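PDB 3I36: vascular protein tyrosine phosphatase 1 from Rattus norvegicus, which probably removes phosphate from phosphotyrosine residues of other proteins, here represented by the catalytic domain of a receptor-type tyrosine phosphatase of the cell membrane. Local coordinates for residues I140-K145 / E156-K161. Sequence-based numbering, arbitrary orientation.
Sequences IVMLTK and EYWPSK
I140 and M142, on the last residues of the buried strand 139-142, meet Y157 and W158 of an irregular loop across a wide backbone gap, 10.7 Å between CA of I140 and CA of W158, so side chains alone, with no hydrogen bond between the segments, bridge it. Alternation along the strand turns I140 and M142 toward the loop, while V141 faces helix 218-231. M142 has CG anti to its own nitrogen (chi1 173°) and stays extended beyond it, which brings the sulfur up to the notch where the two aromatic side chains meet. SD lies 3.5 Å from CZ3 of W158 and 3.9 Å from CE2 of Y157, oblique to both rings; an unbranched, polarisable thioether suits such a double Met-aromatic contact. The broad indole of W158 also sets CE3 over the centre of the Y157 ring. Branched I140 approaches Y157 obliquely from the side of the ring plane opposite W158, with CD1 4.1 Å from CE1 and CG2 3.3 Å from OH. This buried hydroxyl is satisfied by hydrogen bonds with H243 NE2 and Q202 NE2. A phenylalanine in place of Y157 would probably leave H243 and Q202 without their shared hydroxyl partner, freeing the imidazole to turn. In the central mixed sheet of the protein-tyrosine phosphatase fold, H243 immediately precedes C244, the probable phosphocysteine nucleophile; the cluster sits beside the start of the phosphate-binding P-loop, the M142 side chain about 7 Å from that of C244.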
ATOM      1  N   ILE A 140      -4.701   7.902   3.092  1.00 11.66           N
ATOM      2  CA  ILE A 140      -3.648   7.011   3.533  1.00  8.75           C
ATOM      3  C   ILE A 140      -4.330   5.733   3.925  1.00 14.25           C
ATOM      4  O   ILE A 140      -5.336   5.752   4.623  1.00 12.21           O
ATOM      5  CB  ILE A 140      -2.908   7.558   4.759  1.00 10.90           C
ATOM      6  CG1 ILE A 140      -2.013   8.737   4.348  1.00 12.59           C
ATOM      7  CG2 ILE A 140      -2.079   6.453   5.420  1.00 12.00           C
ATOM      8  CD1 ILE A 140      -1.341   9.423   5.546  1.00 12.03           C
ATOM      9  N   VAL A 141      -3.777   4.619   3.472  1.00  9.49           N
ATOM     10  CA  VAL A 141      -4.264   3.330   3.900  1.00  7.99           C
ATOM     11  C   VAL A 141      -3.166   2.719   4.722  1.00  7.57           C
ATOM     12  O   VAL A 141      -2.064   2.488   4.229  1.00 10.63           O
ATOM     13  CB  VAL A 141      -4.573   2.430   2.709  1.00 10.65           C
ATOM     14  CG1 VAL A 141      -4.984   1.035   3.192  1.00 11.88           C
ATOM     15  CG2 VAL A 141      -5.680   3.048   1.879  1.00 13.54           C
ATOM     16  N   MET A 142      -3.469   2.465   5.984  1.00 11.26           N
ATOM     17  CA  MET A 142      -2.489   1.947   6.905  1.00 12.45           C
ATOM     18  C   MET A 142      -2.901   0.547   7.288  1.00 13.34           C
ATOM     19  O   MET A 142      -4.008   0.329   7.792  1.00 14.04           O
ATOM     20  CB  MET A 142      -2.436   2.817   8.146  1.00 13.81           C
ATOM     21  CG  MET A 142      -1.566   2.236   9.219  1.00  9.95           C
ATOM     22  SD  MET A 142      -1.254   3.445  10.509  1.00 13.45           S
ATOM     23  CE  MET A 142      -0.205   2.459  11.584  1.00 14.44           C
ATOM     24  N   LEU A 143      -2.014  -0.408   7.055  1.00 11.18           N
ATOM     25  CA  LEU A 143      -2.413  -1.805   7.164  1.00 11.09           C
ATOM     26  C   LEU A 143      -1.658  -2.518   8.250  1.00 16.28           C
ATOM     27  O   LEU A 143      -1.367  -3.707   8.152  1.00 18.55           O
ATOM     28  CB  LEU A 143      -2.207  -2.513   5.831  1.00  8.43           C
ATOM     29  CG  LEU A 143      -3.013  -1.899   4.687  1.00 14.92           C
ATOM     30  CD1 LEU A 143      -2.418  -2.303   3.355  1.00 12.23           C
ATOM     31  CD2 LEU A 143      -4.472  -2.323   4.788  1.00 15.39           C
ATOM     32  N   THR A 144      -1.343  -1.780   9.299  1.00 16.89           N
ATOM     33  CA  THR A 144      -0.621  -2.347  10.406  1.00 18.74           C
ATOM     34  C   THR A 144      -1.029  -1.620  11.664  1.00 19.21           C
ATOM     35  O   THR A 144      -1.474  -0.474  11.614  1.00 14.66           O
ATOM     36  CB  THR A 144       0.904  -2.194  10.211  1.00 15.30           C
ATOM     37  OG1 THR A 144       1.582  -2.857  11.275  1.00 19.00           O
ATOM     38  CG2 THR A 144       1.299  -0.733  10.200  1.00 14.79           C
ATOM     39  N   LYS A 145      -0.906  -2.292  12.799  1.00 14.94           N
ATOM     40  CA  LYS A 145      -0.899  -1.570  14.044  1.00 18.77           C
ATOM     41  C   LYS A 145       0.504  -1.020  14.147  1.00 21.88           C
ATOM     42  O   LYS A 145       1.421  -1.555  13.526  1.00 18.80           O
ATOM     43  CB  LYS A 145      -1.159  -2.510  15.211  1.00 21.86           C
ATOM     44  CG  LYS A 145      -2.510  -3.196  15.172  1.00 21.54           C
ATOM     45  CD  LYS A 145      -2.764  -3.902  16.504  1.00 22.45           C
ATOM     46  CE  LYS A 145      -4.042  -4.705  16.473  1.00 25.62           C
ATOM     47  NZ  LYS A 145      -4.012  -5.765  15.430  1.00 28.09           N
ATOM     48  N   GLU A 156       3.488   6.191  15.292  1.00 16.42           N
ATOM     49  CA  GLU A 156       2.188   6.826  15.267  1.00 14.92           C
ATOM     50  C   GLU A 156       2.433   8.208  14.702  1.00 12.29           C
ATOM     51  O   GLU A 156       2.715   9.164  15.437  1.00 15.06           O
ATOM     52  CB  GLU A 156       1.582   6.900  16.656  1.00 15.87           C
ATOM     53  CG  GLU A 156       0.245   7.624  16.663  1.00 19.55           C
ATOM     54  CD  GLU A 156      -0.578   7.284  17.879  1.00 28.80           C
ATOM     55  OE1 GLU A 156      -1.646   7.892  18.060  1.00 28.26           O
ATOM     56  OE2 GLU A 156      -0.159   6.397  18.647  1.00 33.79           O
ATOM     57  N   TYR A 157       2.359   8.302  13.385  1.00 14.42           N
ATOM     58  CA  TYR A 157       2.853   9.478  12.679  1.00 16.13           C
ATOM     59  C   TYR A 157       1.784  10.529  12.543  1.00 13.74           C
ATOM     60  O   TYR A 157       2.021  11.577  11.959  1.00 15.01           O
ATOM     61  CB  TYR A 157       3.326   9.088  11.286  1.00 13.98           C
ATOM     62  CG  TYR A 157       2.274   8.359  10.495  1.00 13.40           C
ATOM     63  CD1 TYR A 157       1.264   9.048   9.836  1.00 10.40           C
ATOM     64  CD2 TYR A 157       2.272   6.969  10.440  1.00 13.80           C
ATOM     65  CE1 TYR A 157       0.284   8.356   9.114  1.00 13.39           C
ATOM     66  CE2 TYR A 157       1.319   6.279   9.725  1.00 13.03           C
ATOM     67  CZ  TYR A 157       0.328   6.978   9.064  1.00 13.19           C
ATOM     68  OH  TYR A 157      -0.615   6.276   8.362  1.00 14.11           O
ATOM     69  N   TRP A 158       0.603  10.234  13.063  1.00 14.47           N
ATOM     70  CA  TRP A 158      -0.520  11.142  12.905  1.00 16.55           C
ATOM     71  C   TRP A 158      -0.889  11.761  14.241  1.00 18.43           C
ATOM     72  O   TRP A 158      -0.686  11.147  15.294  1.00 19.62           O
ATOM     73  CB  TRP A 158      -1.718  10.402  12.320  1.00 11.02           C
ATOM     74  CG  TRP A 158      -2.248   9.330  13.211  1.00 14.16           C
ATOM     75  CD1 TRP A 158      -3.250   9.448  14.129  1.00 17.24           C
ATOM     76  CD2 TRP A 158      -1.806   7.967  13.271  1.00 15.59           C
ATOM     77  NE1 TRP A 158      -3.465   8.242  14.749  1.00 17.61           N
ATOM     78  CE2 TRP A 158      -2.587   7.318  14.244  1.00 15.90           C
ATOM     79  CE3 TRP A 158      -0.821   7.234  12.593  1.00 13.82           C
ATOM     80  CZ2 TRP A 158      -2.416   5.970  14.563  1.00 18.80           C
ATOM     81  CZ3 TRP A 158      -0.659   5.896  12.900  1.00 17.37           C
ATOM     82  CH2 TRP A 158      -1.450   5.277  13.877  1.00 16.32           C
ATOM     83  N   PRO A 159      -1.443  12.980  14.202  1.00 15.76           N
ATOM     84  CA  PRO A 159      -1.786  13.670  15.448  1.00 24.91           C
ATOM     85  C   PRO A 159      -3.178  13.304  15.927  1.00 21.72           C
ATOM     86  O   PRO A 159      -3.947  12.653  15.215  1.00 23.12           O
ATOM     87  CB  PRO A 159      -1.765  15.145  15.040  1.00 24.33           C
ATOM     88  CG  PRO A 159      -2.143  15.129  13.582  1.00 21.52           C
ATOM     89  CD  PRO A 159      -1.687  13.811  13.009  1.00 15.57           C
ATOM     90  N   SER A 160      -3.486  13.730  17.145  1.00 28.35           N
ATOM     91  CA  SER A 160      -4.853  13.748  17.637  1.00 31.07           C
ATOM     92  C   SER A 160      -5.478  15.056  17.176  1.00 32.19           C
ATOM     93  O   SER A 160      -4.984  15.701  16.241  1.00 28.11           O
ATOM     94  CB  SER A 160      -4.859  13.703  19.161  1.00 37.06           C
ATOM     95  OG  SER A 160      -4.257  14.873  19.694  1.00 39.60           O
ATOM     96  N   LYS A 161      -6.553  15.463  17.840  1.00 33.06           N
ATOM     97  CA  LYS A 161      -7.199  16.730  17.508  1.00 32.19           C
ATOM     98  C   LYS A 161      -6.210  17.895  17.594  1.00 31.54           C
ATOM     99  O   LYS A 161      -6.301  18.858  16.827  0.50 27.96           O
ATOM    100  CB  LYS A 161      -8.410  16.974  18.410  1.00 30.17           C
TER